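Local structure of protein (cytochrome C2) (Blastochloris viridis, 1CO6) at residues Q8-C13 with A95-F100; P21-K26 with V30-F35; R68-K73 with T77-A82. The protein carries electrons on a covalently bound heme c and donates them to the oxidized bacteriochlorophyll in bacterial photophosphorylation. One frame throughout, in Å; residues are numbered along the deposited sequence.

Contact 1: Q8-C13 with A95-F100. With HEC (heme c), chain B.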
loop_
_atom_site.group_PDB
_atom_site.type_symbol
_atom_site.label_atom_id
_atom_site.label_comp_id
_atom_site.label_asym_id
_atom_site.label_seq_id
_atom_site.Cartn_x
_atom_site.Cartn_y
_atom_site.Cartn_z
ATOM N N GLN A 8 10.136 -1.658 -9.518
ATOM C CA GLN A 8 9.519 -1.394 -10.823
ATOM C C GLN A 8 8.004 -1.519 -10.788
ATOM O O GLN A 8 7.340 -0.712 -11.438
ATOM C CB GLN A 8 10.030 -2.327 -11.934
ATOM C CG GLN A 8 11.552 -2.224 -12.033
ATOM C CD GLN A 8 11.909 -0.844 -12.584
ATOM O OE1 GLN A 8 12.809 -0.141 -12.112
ATOM N NE2 GLN A 8 11.122 -0.477 -13.612
ATOM N N VAL A 9 7.488 -2.549 -10.115
ATOM C CA VAL A 9 6.026 -2.693 -10.006
ATOM C C VAL A 9 5.504 -1.451 -9.252
ATOM O O VAL A 9 4.403 -0.969 -9.577
ATOM C CB VAL A 9 5.671 -4.048 -9.340
ATOM C CG1 VAL A 9 4.179 -4.173 -9.086
ATOM C CG2 VAL A 9 6.181 -5.272 -10.081
ATOM N N PHE A 10 6.249 -0.921 -8.282
ATOM C CA PHE A 10 5.861 0.248 -7.488
ATOM C C PHE A 10 5.564 1.518 -8.290
ATOM O O PHE A 10 4.865 2.437 -7.845
ATOM C CB PHE A 10 6.836 0.585 -6.356
ATOM C CG PHE A 10 6.191 1.442 -5.272
ATOM C CD1 PHE A 10 6.405 2.826 -5.264
ATOM C CD2 PHE A 10 5.317 0.851 -4.356
ATOM C CE1 PHE A 10 5.821 3.625 -4.278
ATOM C CE2 PHE A 10 4.711 1.651 -3.374
ATOM C CZ PHE A 10 4.956 3.040 -3.364
ATOM N N LYS A 11 6.114 1.576 -9.508
ATOM C CA LYS A 11 5.914 2.734 -10.405
ATOM C C LYS A 11 4.429 2.964 -10.633
ATOM O O LYS A 11 4.045 4.150 -10.681
ATOM C CB LYS A 11 6.724 2.586 -11.687
ATOM C CG LYS A 11 8.150 3.129 -11.520
ATOM C CD LYS A 11 9.163 2.366 -12.343
ATOM C CE LYS A 11 9.020 2.597 -13.832
ATOM N NZ LYS A 11 7.859 1.845 -14.384
ATOM N N GLN A 12 3.617 1.936 -10.698
ATOM C CA GLN A 12 2.156 2.139 -10.873
ATOM C C GLN A 12 1.621 2.886 -9.660
ATOM O O GLN A 12 0.891 3.884 -9.791
ATOM C CB GLN A 12 1.376 0.911 -11.246
ATOM C CG GLN A 12 1.820 -0.472 -10.961
ATOM C CD GLN A 12 1.004 -1.554 -11.634
ATOM O OE1 GLN A 12 1.492 -2.644 -12.011
ATOM N NE2 GLN A 12 -0.299 -1.349 -11.795
ATOM N N CYS A 13 2.071 2.538 -8.470
ATOM C CA CYS A 13 1.667 3.155 -7.219
ATOM C C CYS A 13 2.195 4.578 -7.006
ATOM O O CYS A 13 1.485 5.357 -6.366
ATOM C CB CYS A 13 2.240 2.345 -6.026
ATOM S SG CYS A 13 2.101 0.539 -6.243
ATOM N N ALA A 95 8.087 -7.317 -1.299
ATOM C CA ALA A 95 9.523 -7.234 -0.925
ATOM C C ALA A 95 10.030 -5.789 -0.863
ATOM O O ALA A 95 10.743 -5.374 0.086
ATOM C CB ALA A 95 10.327 -8.064 -1.916
ATOM N N TYR A 96 9.613 -5.003 -1.876
ATOM C CA TYR A 96 10.014 -3.599 -1.960
ATOM C C TYR A 96 9.485 -2.732 -0.803
ATOM O O TYR A 96 10.189 -1.961 -0.153
ATOM C CB TYR A 96 9.564 -3.020 -3.329
ATOM C CG TYR A 96 9.958 -1.554 -3.416
ATOM C CD1 TYR A 96 11.286 -1.121 -3.532
ATOM C CD2 TYR A 96 8.942 -0.585 -3.407
ATOM C CE1 TYR A 96 11.622 0.244 -3.643
ATOM C CE2 TYR A 96 9.244 0.782 -3.498
ATOM C CZ TYR A 96 10.592 1.168 -3.611
ATOM O OH TYR A 96 10.821 2.502 -3.641
ATOM N N ILE A 97 8.158 -2.853 -0.585
ATOM C CA ILE A 97 7.522 -2.045 0.451
ATOM C C ILE A 97 8.067 -2.389 1.837
ATOM O O ILE A 97 8.193 -1.473 2.663
ATOM C CB ILE A 97 5.960 -2.144 0.363
ATOM C CG1 ILE A 97 5.445 -1.544 -0.977
ATOM C CG2 ILE A 97 5.265 -1.439 1.577
ATOM C CD1 ILE A 97 3.905 -1.801 -1.139
ATOM N N LYS A 98 8.298 -3.686 2.096
ATOM C CA LYS A 98 8.782 -4.180 3.388
ATOM C C LYS A 98 10.118 -3.583 3.785
ATOM O O LYS A 98 10.393 -3.597 4.985
ATOM C CB LYS A 98 8.875 -5.718 3.540
ATOM C CG LYS A 98 7.645 -6.238 4.329
ATOM C CD LYS A 98 7.878 -7.584 4.998
ATOM C CE LYS A 98 7.404 -7.665 6.442
ATOM N NZ LYS A 98 5.972 -8.060 6.574
ATOM N N GLN A 99 10.923 -3.093 2.878
ATOM C CA GLN A 99 12.202 -2.481 3.165
ATOM C C GLN A 99 12.095 -1.231 4.034
ATOM O O GLN A 99 13.064 -0.935 4.756
ATOM C CB GLN A 99 13.003 -1.994 1.934
ATOM C CG GLN A 99 13.344 -3.132 1.000
ATOM C CD GLN A 99 14.088 -2.587 -0.201
ATOM O OE1 GLN A 99 15.254 -2.937 -0.355
ATOM N NE2 GLN A 99 13.429 -1.762 -1.017
ATOM N N PHE A 100 10.974 -0.548 3.983
ATOM C CA PHE A 100 10.841 0.726 4.720
ATOM C C PHE A 100 10.239 0.754 6.103
ATOM O O PHE A 100 9.230 0.110 6.385
ATOM C CB PHE A 100 10.079 1.730 3.787
ATOM C CG PHE A 100 10.726 1.891 2.439
ATOM C CD1 PHE A 100 10.412 1.011 1.423
ATOM C CD2 PHE A 100 11.633 2.900 2.187
ATOM C CE1 PHE A 100 10.991 1.122 0.152
ATOM C CE2 PHE A 100 12.227 3.006 0.921
ATOM C CZ PHE A 100 11.902 2.128 -0.122
HETATM FE FE HEC B . -3.373 3.004 -3.195
HETATM C CHA HEC B . -4.968 3.536 -0.302
HETATM C CHB HEC B . -1.538 0.488 -1.762
HETATM C CHC HEC B . -1.925 2.289 -6.267
HETATM C CHD HEC B . -4.857 5.815 -4.557
HETATM N NA HEC B . -3.253 2.179 -1.355
HETATM C C1A HEC B . -4.110 2.437 -0.290
HETATM C C2A HEC B . -3.875 1.474 0.749
HETATM C C3A HEC B . -2.928 0.629 0.320
HETATM C C4A HEC B . -2.525 1.035 -1.009
HETATM C CMA HEC B . -2.328 -0.596 1.049
HETATM C CAA HEC B . -4.546 1.501 2.160
HETATM C CBA HEC B . -3.737 2.506 3.032
HETATM C CGA HEC B . -4.140 2.665 4.477
HETATM O O1A HEC B . -5.053 1.969 4.887
HETATM O O2A HEC B . -3.472 3.523 5.108
HETATM N NB HEC B . -2.013 1.701 -3.862
HETATM C C1B HEC B . -1.322 0.770 -3.076
HETATM C C2B HEC B . -0.403 0.059 -3.931
HETATM C C3B HEC B . -0.538 0.526 -5.175
HETATM C C4B HEC B . -1.516 1.571 -5.158
HETATM C CMB HEC B . 0.522 -1.050 -3.385
HETATM C CAB HEC B . 0.297 0.054 -6.413
HETATM C CBB HEC B . -0.040 -1.232 -6.888
HETATM N NC HEC B . -3.400 3.876 -5.032
HETATM C C1C HEC B . -2.748 3.414 -6.153
HETATM C C2C HEC B . -3.037 4.325 -7.246
HETATM C C3C HEC B . -3.871 5.269 -6.796
HETATM C C4C HEC B . -4.087 5.030 -5.394
HETATM C CMC HEC B . -2.498 4.137 -8.680
HETATM C CAC HEC B . -4.403 6.517 -7.614
HETATM C CBC HEC B . -5.112 6.336 -8.814
HETATM N ND HEC B . -4.628 4.426 -2.528
HETATM C C1D HEC B . -5.180 5.474 -3.265
HETATM C C2D HEC B . -6.169 6.152 -2.423
HETATM C C3D HEC B . -6.183 5.538 -1.239
HETATM C C4D HEC B . -5.250 4.447 -1.296
HETATM C CMD HEC B . -6.995 7.370 -2.911
HETATM C CAD HEC B . -7.110 5.818 -0.026
HETATM C CBD HEC B . -8.339 4.854 -0.060
HETATM C CGD HEC B . -9.526 5.348 0.747
HETATM O O1D HEC B . -10.568 4.693 0.442
HETATM O O2D HEC B . -9.419 6.269 1.592
#
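The backbone O of Y96, whose ring meets F10 across the contact, takes two bonds from Q99: one from its backbone N, one from its NE2 at 3.4 Å from Y96 O. Both are weak and tie the amide end of Q99 back to the backbone of Y96, in helix 87-98. No hydrogen bond crosses to 8-13; the contact is apolar and buried. CB of F10 meets Y96 first; with CG anti to the backbone N (chi1 -159°) the ring runs on past the tyrosine and brings F10 CE2 to 4.1 Å from I97 CG1. CE2 of Y96 comes over one face of the F10 ring, 3.6 Å from F10 CG, while C13 CB lies 3.6 Å above the opposite face, over the ring centre. The two aromatic planes are inclined obliquely, at 49°. This is the packing of N-terminal helix 3-14 on C-terminal helix 87-98 that marks the cytochrome c fold. On the side of the Y96 ring away from F10, F100 CE1 lies over the face, offset toward the rim. I97 CD1 goes on to the heme methyl CMB. C13, the first cysteine of the CXXCH motif, completes a thioether through SG to heme CAB at 1.9 Å.

Contact 2: P21-K26 with V30-F35. With HEC (heme c), chain B.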
loop_
_atom_site.group_PDB
_atom_site.type_symbol
_atom_site.label_atom_id
_atom_site.label_comp_id
_atom_site.label_asym_id
_atom_site.label_seq_id
_atom_site.Cartn_x
_atom_site.Cartn_y
_atom_site.Cartn_z
ATOM N N PRO A 21 12.333 8.315 2.392
ATOM C CA PRO A 21 12.604 9.508 3.211
ATOM C C PRO A 21 11.905 10.735 2.668
ATOM O O PRO A 21 11.834 10.951 1.436
ATOM C CB PRO A 21 14.134 9.566 3.245
ATOM C CG PRO A 21 14.524 8.102 3.053
ATOM C CD PRO A 21 13.600 7.745 1.839
ATOM N N GLY A 22 11.320 11.518 3.552
ATOM C CA GLY A 22 10.579 12.714 3.136
ATOM C C GLY A 22 9.267 12.435 2.436
ATOM O O GLY A 22 8.713 13.343 1.794
ATOM N N ALA A 23 8.717 11.234 2.494
ATOM C CA ALA A 23 7.436 10.917 1.849
ATOM C C ALA A 23 6.349 11.792 2.466
ATOM O O ALA A 23 6.258 12.006 3.710
ATOM C CB ALA A 23 7.176 9.413 1.996
ATOM N N LYS A 24 5.464 12.288 1.615
ATOM C CA LYS A 24 4.316 13.119 2.057
ATOM C C LYS A 24 3.034 12.544 1.453
ATOM O O LYS A 24 3.135 11.829 0.423
ATOM C CB LYS A 24 4.519 14.588 1.723
ATOM C CG LYS A 24 4.167 15.057 0.327
ATOM C CD LYS A 24 4.634 14.141 -0.794
ATOM C CE LYS A 24 6.137 13.894 -0.812
ATOM N NZ LYS A 24 6.394 12.560 -1.409
ATOM N N ASN A 25 1.899 12.829 2.074
ATOM C CA ASN A 25 0.616 12.348 1.544
ATOM C C ASN A 25 0.336 12.996 0.184
ATOM O O ASN A 25 0.651 14.204 0.070
ATOM C CB ASN A 25 -0.491 12.703 2.538
ATOM C CG ASN A 25 -0.424 11.853 3.780
ATOM O OD1 ASN A 25 -0.178 10.632 3.667
ATOM N ND2 ASN A 25 -0.641 12.438 4.955
ATOM N N LYS A 26 -0.199 12.248 -0.753
ATOM C CA LYS A 26 -0.563 12.782 -2.110
ATOM C C LYS A 26 -2.027 12.426 -2.374
ATOM O O LYS A 26 -2.852 12.712 -1.483
ATOM C CB LYS A 26 0.349 12.299 -3.205
ATOM C CG LYS A 26 1.788 12.751 -2.943
ATOM C CD LYS A 26 2.691 12.369 -4.101
ATOM C CE LYS A 26 2.743 10.877 -4.332
ATOM N NZ LYS A 26 3.536 10.551 -5.557
ATOM N N VAL A 30 0.865 8.007 2.589
ATOM C CA VAL A 30 2.268 7.456 2.598
ATOM C C VAL A 30 2.252 5.934 2.877
ATOM O O VAL A 30 1.474 5.430 3.720
ATOM C CB VAL A 30 3.116 8.177 3.660
ATOM C CG1 VAL A 30 4.425 7.474 3.932
ATOM C CG2 VAL A 30 3.341 9.624 3.230
ATOM N N LEU A 31 3.135 5.192 2.215
ATOM C CA LEU A 31 3.209 3.734 2.388
ATOM C C LEU A 31 4.400 3.281 3.199
ATOM O O LEU A 31 4.658 2.064 3.152
ATOM C CB LEU A 31 3.034 2.987 1.052
ATOM C CG LEU A 31 1.733 3.127 0.305
ATOM C CD1 LEU A 31 1.771 2.328 -0.994
ATOM C CD2 LEU A 31 0.482 2.742 1.125
ATOM N N ASN A 32 5.060 4.158 3.876
ATOM C CA ASN A 32 6.184 3.802 4.792
ATOM C C ASN A 32 5.511 3.086 5.983
ATOM O O ASN A 32 4.425 3.519 6.422
ATOM C CB ASN A 32 6.858 5.063 5.332
ATOM C CG ASN A 32 7.774 5.670 4.280
ATOM O OD1 ASN A 32 8.373 4.919 3.497
ATOM N ND2 ASN A 32 7.828 7.001 4.309
ATOM N N GLY A 33 6.164 2.061 6.478
ATOM C CA GLY A 33 5.657 1.249 7.588
ATOM C C GLY A 33 4.269 0.700 7.338
ATOM O O GLY A 33 3.433 0.663 8.256
ATOM N N LEU A 34 3.940 0.240 6.149
ATOM C CA LEU A 34 2.621 -0.292 5.874
ATOM C C LEU A 34 2.266 -1.586 6.619
ATOM O O LEU A 34 1.154 -1.637 7.235
ATOM C CB LEU A 34 2.432 -0.447 4.331
ATOM C CG LEU A 34 1.112 -1.124 4.000
ATOM C CD1 LEU A 34 -0.114 -0.194 4.158
ATOM C CD2 LEU A 34 1.187 -1.608 2.557
ATOM N N PHE A 35 3.112 -2.622 6.547
ATOM C CA PHE A 35 2.711 -3.915 7.170
ATOM C C PHE A 35 2.614 -3.832 8.684
ATOM O O PHE A 35 3.579 -3.382 9.292
ATOM C CB PHE A 35 3.604 -5.057 6.642
ATOM C CG PHE A 35 3.455 -5.166 5.132
ATOM C CD1 PHE A 35 2.259 -5.633 4.605
ATOM C CD2 PHE A 35 4.513 -4.786 4.306
ATOM C CE1 PHE A 35 2.097 -5.709 3.223
ATOM C CE2 PHE A 35 4.371 -4.852 2.894
ATOM C CZ PHE A 35 3.153 -5.305 2.387
HETATM FE FE HEC B . -3.373 3.004 -3.195
HETATM C CHA HEC B . -4.968 3.536 -0.302
HETATM C CHB HEC B . -1.538 0.488 -1.762
HETATM C CHC HEC B . -1.925 2.289 -6.267
HETATM C CHD HEC B . -4.857 5.815 -4.557
HETATM N NA HEC B . -3.253 2.179 -1.355
HETATM C C1A HEC B . -4.110 2.437 -0.290
HETATM C C2A HEC B . -3.875 1.474 0.749
HETATM C C3A HEC B . -2.928 0.629 0.320
HETATM C C4A HEC B . -2.525 1.035 -1.009
HETATM C CMA HEC B . -2.328 -0.596 1.049
HETATM C CAA HEC B . -4.546 1.501 2.160
HETATM C CBA HEC B . -3.737 2.506 3.032
HETATM C CGA HEC B . -4.140 2.665 4.477
HETATM O O1A HEC B . -5.053 1.969 4.887
HETATM O O2A HEC B . -3.472 3.523 5.108
HETATM N NB HEC B . -2.013 1.701 -3.862
HETATM C C1B HEC B . -1.322 0.770 -3.076
HETATM C C2B HEC B . -0.403 0.059 -3.931
HETATM C C3B HEC B . -0.538 0.526 -5.175
HETATM C C4B HEC B . -1.516 1.571 -5.158
HETATM C CMB HEC B . 0.522 -1.050 -3.385
HETATM C CAB HEC B . 0.297 0.054 -6.413
HETATM C CBB HEC B . -0.040 -1.232 -6.888
HETATM N NC HEC B . -3.400 3.876 -5.032
HETATM C C1C HEC B . -2.748 3.414 -6.153
HETATM C C2C HEC B . -3.037 4.325 -7.246
HETATM C C3C HEC B . -3.871 5.269 -6.796
HETATM C C4C HEC B . -4.087 5.030 -5.394
HETATM C CMC HEC B . -2.498 4.137 -8.680
HETATM C CAC HEC B . -4.403 6.517 -7.614
HETATM C CBC HEC B . -5.112 6.336 -8.814
HETATM N ND HEC B . -4.628 4.426 -2.528
HETATM C C1D HEC B . -5.180 5.474 -3.265
HETATM C C2D HEC B . -6.169 6.152 -2.423
HETATM C C3D HEC B . -6.183 5.538 -1.239
HETATM C C4D HEC B . -5.250 4.447 -1.296
HETATM C CMD HEC B . -6.995 7.370 -2.911
HETATM C CAD HEC B . -7.110 5.818 -0.026
HETATM C CBD HEC B . -8.339 4.854 -0.060
HETATM C CGD HEC B . -9.526 5.348 0.747
HETATM O O1D HEC B . -10.568 4.693 0.442
HETATM O O2D HEC B . -9.419 6.269 1.592
#
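The loop that follows the heme-attachment helix doubles back on itself here, 21-26 lying against 30-35 without regular strand pairing. Its one crossing hydrogen bond runs from V30 N to N25 OD1, 3.0 Å long and nearly straight (155°), with the N-H pointing almost down the carboxamide C=O direction. N25 CG sits beside its own backbone N (chi1 -72°), which swings OD1 toward the returning chain; N25 ND2 turns to E43 O in a weak bond. V30 fills the space between the two runs with both branches: CG2 presses on the backbone of K24, 3.4 Å from K24 C, and CG1 meets A23 CB at 3.9 Å. A23 CB is also approached by N32 ND2 at 3.4 Å, while N32 OD1 accepts from G20 N. A type II turn from L31 to L34, with G33 at positive phi, then redirects the chain. L31 turns its side chain away from 21-26 and brings CD1 to 3.9 Å from heme CHB; L34 CD1 touches the methyl CMA at 3.8 Å. V30 O accepts from R37 NH1, which also binds the heme. The arrangement is consistent with the Ω loop on the histidine side of the heme in class I cytochromes c.

Contact 3: R68-K73 with T77-A82. With HEC (heme c), chain B.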
loop_
_atom_site.group_PDB
_atom_site.type_symbol
_atom_site.label_atom_id
_atom_site.label_comp_id
_atom_site.label_asym_id
_atom_site.label_seq_id
_atom_site.Cartn_x
_atom_site.Cartn_y
_atom_site.Cartn_z
ATOM N N ARG A 68 -5.014 -7.483 -5.518
ATOM C CA ARG A 68 -5.523 -8.109 -6.726
ATOM C C ARG A 68 -6.818 -7.407 -7.180
ATOM O O ARG A 68 -7.049 -7.395 -8.397
ATOM C CB ARG A 68 -5.870 -9.595 -6.508
ATOM C CG ARG A 68 -4.774 -10.487 -5.959
ATOM C CD ARG A 68 -3.500 -10.336 -6.718
ATOM N NE ARG A 68 -2.535 -11.428 -6.598
ATOM C CZ ARG A 68 -1.825 -11.596 -5.466
ATOM N NH1 ARG A 68 -2.025 -10.740 -4.463
ATOM N NH2 ARG A 68 -0.947 -12.592 -5.353
ATOM N N ASP A 69 -7.590 -6.900 -6.245
ATOM C CA ASP A 69 -8.873 -6.252 -6.571
ATOM C C ASP A 69 -9.366 -5.394 -5.396
ATOM O O ASP A 69 -10.151 -5.893 -4.594
ATOM C CB ASP A 69 -9.928 -7.298 -6.928
ATOM C CG ASP A 69 -11.216 -6.696 -7.470
ATOM O OD1 ASP A 69 -11.969 -7.547 -8.006
ATOM O OD2 ASP A 69 -11.540 -5.475 -7.424
ATOM N N PRO A 70 -8.892 -4.168 -5.348
ATOM C CA PRO A 70 -9.215 -3.298 -4.240
ATOM C C PRO A 70 -10.686 -3.149 -3.934
ATOM O O PRO A 70 -11.011 -3.234 -2.706
ATOM C CB PRO A 70 -8.458 -1.993 -4.550
ATOM C CG PRO A 70 -7.399 -2.332 -5.556
ATOM C CD PRO A 70 -7.920 -3.558 -6.279
ATOM N N LYS A 71 -11.500 -2.919 -4.968
ATOM C CA LYS A 71 -12.930 -2.693 -4.791
ATOM C C LYS A 71 -13.653 -3.904 -4.224
ATOM O O LYS A 71 -14.662 -3.712 -3.528
ATOM C CB LYS A 71 -13.700 -2.124 -5.983
ATOM C CG LYS A 71 -13.735 -3.043 -7.203
ATOM C CD LYS A 71 -15.121 -3.179 -7.835
ATOM C CE LYS A 71 -15.299 -2.577 -9.205
ATOM N NZ LYS A 71 -16.759 -2.450 -9.519
ATOM N N ALA A 72 -13.125 -5.083 -4.471
ATOM C CA ALA A 72 -13.723 -6.311 -3.937
ATOM C C ALA A 72 -13.522 -6.402 -2.429
ATOM O O ALA A 72 -14.393 -6.857 -1.662
ATOM C CB ALA A 72 -13.150 -7.523 -4.667
ATOM N N LYS A 73 -12.401 -5.951 -1.916
ATOM C CA LYS A 73 -12.036 -5.999 -0.512
ATOM C C LYS A 73 -12.547 -4.854 0.363
ATOM O O LYS A 73 -12.813 -4.956 1.569
ATOM C CB LYS A 73 -10.490 -5.958 -0.439
ATOM C CG LYS A 73 -9.852 -7.189 0.166
ATOM C CD LYS A 73 -10.046 -7.254 1.683
ATOM C CE LYS A 73 -9.750 -8.676 2.134
ATOM N NZ LYS A 73 -9.974 -8.815 3.599
ATOM N N THR A 77 -14.072 2.168 -1.788
ATOM C CA THR A 77 -12.771 2.831 -1.549
ATOM C C THR A 77 -12.483 3.901 -2.605
ATOM O O THR A 77 -12.875 3.744 -3.783
ATOM C CB THR A 77 -11.590 1.778 -1.476
ATOM O OG1 THR A 77 -10.425 2.583 -1.171
ATOM C CG2 THR A 77 -11.303 0.963 -2.740
ATOM N N LYS A 78 -11.829 4.942 -2.237
ATOM C CA LYS A 78 -11.396 6.035 -3.108
ATOM C C LYS A 78 -10.232 5.589 -4.032
ATOM O O LYS A 78 -9.837 6.314 -4.966
ATOM C CB LYS A 78 -10.942 7.253 -2.317
ATOM C CG LYS A 78 -11.761 8.109 -1.422
ATOM C CD LYS A 78 -10.886 9.227 -0.801
ATOM C CE LYS A 78 -11.572 9.801 0.427
ATOM N NZ LYS A 78 -11.163 11.157 0.880
ATOM N N MET A 79 -9.637 4.420 -3.796
ATOM C CA MET A 79 -8.550 3.844 -4.572
ATOM C C MET A 79 -9.115 3.158 -5.790
ATOM O O MET A 79 -9.330 1.927 -5.806
ATOM C CB MET A 79 -7.609 2.957 -3.736
ATOM C CG MET A 79 -6.472 2.440 -4.625
ATOM S SD MET A 79 -5.183 1.658 -3.563
ATOM C CE MET A 79 -4.686 0.398 -4.753
ATOM N N ILE A 80 -9.356 3.955 -6.859
ATOM C CA ILE A 80 -9.924 3.424 -8.126
ATOM C C ILE A 80 -8.734 2.993 -8.980
ATOM O O ILE A 80 -8.082 3.802 -9.633
ATOM C CB ILE A 80 -10.924 4.397 -8.813
ATOM C CG1 ILE A 80 -12.070 4.800 -7.805
ATOM C CG2 ILE A 80 -11.496 3.782 -10.115
ATOM C CD1 ILE A 80 -12.548 6.291 -8.061
ATOM N N PHE A 81 -8.481 1.696 -8.893
ATOM C CA PHE A 81 -7.288 1.049 -9.504
ATOM C C PHE A 81 -7.665 -0.382 -9.781
ATOM O O PHE A 81 -8.268 -0.987 -8.871
ATOM C CB PHE A 81 -6.160 1.232 -8.473
ATOM C CG PHE A 81 -4.880 0.502 -8.737
ATOM C CD1 PHE A 81 -4.015 1.024 -9.718
ATOM C CD2 PHE A 81 -4.542 -0.687 -8.093
ATOM C CE1 PHE A 81 -2.823 0.365 -10.016
ATOM C CE2 PHE A 81 -3.340 -1.345 -8.388
ATOM C CZ PHE A 81 -2.488 -0.804 -9.362
ATOM N N ALA A 82 -7.366 -0.887 -10.945
ATOM C CA ALA A 82 -7.770 -2.236 -11.348
ATOM C C ALA A 82 -7.165 -3.335 -10.495
ATOM O O ALA A 82 -7.858 -4.362 -10.374
ATOM C CB ALA A 82 -7.470 -2.487 -12.797
HETATM FE FE HEC B . -3.373 3.004 -3.195
HETATM C CHA HEC B . -4.968 3.536 -0.302
HETATM C CHB HEC B . -1.538 0.488 -1.762
HETATM C CHC HEC B . -1.925 2.289 -6.267
HETATM C CHD HEC B . -4.857 5.815 -4.557
HETATM N NA HEC B . -3.253 2.179 -1.355
HETATM C C1A HEC B . -4.110 2.437 -0.290
HETATM C C2A HEC B . -3.875 1.474 0.749
HETATM C C3A HEC B . -2.928 0.629 0.320
HETATM C C4A HEC B . -2.525 1.035 -1.009
HETATM C CMA HEC B . -2.328 -0.596 1.049
HETATM C CAA HEC B . -4.546 1.501 2.160
HETATM C CBA HEC B . -3.737 2.506 3.032
HETATM C CGA HEC B . -4.140 2.665 4.477
HETATM O O1A HEC B . -5.053 1.969 4.887
HETATM O O2A HEC B . -3.472 3.523 5.108
HETATM N NB HEC B . -2.013 1.701 -3.862
HETATM C C1B HEC B . -1.322 0.770 -3.076
HETATM C C2B HEC B . -0.403 0.059 -3.931
HETATM C C3B HEC B . -0.538 0.526 -5.175
HETATM C C4B HEC B . -1.516 1.571 -5.158
HETATM C CMB HEC B . 0.522 -1.050 -3.385
HETATM C CAB HEC B . 0.297 0.054 -6.413
HETATM C CBB HEC B . -0.040 -1.232 -6.888
HETATM N NC HEC B . -3.400 3.876 -5.032
HETATM C C1C HEC B . -2.748 3.414 -6.153
HETATM C C2C HEC B . -3.037 4.325 -7.246
HETATM C C3C HEC B . -3.871 5.269 -6.796
HETATM C C4C HEC B . -4.087 5.030 -5.394
HETATM C CMC HEC B . -2.498 4.137 -8.680
HETATM C CAC HEC B . -4.403 6.517 -7.614
HETATM C CBC HEC B . -5.112 6.336 -8.814
HETATM N ND HEC B . -4.628 4.426 -2.528
HETATM C C1D HEC B . -5.180 5.474 -3.265
HETATM C C2D HEC B . -6.169 6.152 -2.423
HETATM C C3D HEC B . -6.183 5.538 -1.239
HETATM C C4D HEC B . -5.250 4.447 -1.296
HETATM C CMD HEC B . -6.995 7.370 -2.911
HETATM C CAD HEC B . -7.110 5.818 -0.026
HETATM C CBD HEC B . -8.339 4.854 -0.060
HETATM C CGD HEC B . -9.526 5.348 0.747
HETATM O O1D HEC B . -10.568 4.693 0.442
HETATM O O2D HEC B . -9.419 6.269 1.592
HETATM O O HOH W 1 -10.685 -2.221 -7.949
#
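P70 is the close-packed centre of this contact, its CG set against M79 and F81 together. That CG lies 3.9 Å from M79 CE and meets the edge of the F81 ring near the ring plane, while CD of P70 rests 3.7 Å from F81 O. M79 CG stands anti to the backbone N (chi1 -178°), sending the thioether inward over the heme, where SD binds the iron at 2.3 Å; H17 NE2 is the other axial ligand. Y66 and I67 of helix 60-68 also touch the M79 side chain. F81 turns one face to the heme, with CHC over its ring centre, and CZ comes 3.5 Å from heme CBB. T77 OG1 is held twice: it donates to propionate oxygen O1D at 2.7 Å and accepts from M79 N in an ST turn, a bond almost straight at 172°. K78 N gives the same O1D a second bond, fixing the carboxylate by two donors from adjacent residues, while K78 NZ reaches A46 O. T77 CG2, in contrast, only grazes P70 O and K71 N. The outer side is looser, and a water bridges it: it donates to F81 O at 2.9 Å, accepts from K71 N at 3.2 Å and donates weakly to D69 OD2. D69 caps helix 70-73 through a weak bond from A72 N. On this water side A82 has its CB directed away from the helix. Such a short helix backing the methionine-bearing loop belongs to the axial-methionine side of the class I cytochrome c heme crevice.

All three contacts meet at one heme. Contact 1 supplies the thioether at C13, contact 2 lines the side of the macrocycle bearing H17, and contact 3 provides M79 from the other side. Contacts 1 and 2 have centres 11 Å apart and pack directly: F10 CE2 lies 3.8 Å from L31 CD1, and K98 CG 3.5 Å from F35 CD2. Contact 3 is about 18 Å from contact 1 between centres, yet Q12 NE2 comes 3.3 Å from F81 CZ at the heme edge. Contacts 2 and 3, with centres about 19 Å apart and nearest atoms about 7 Å apart, do not touch; the heme lies between them.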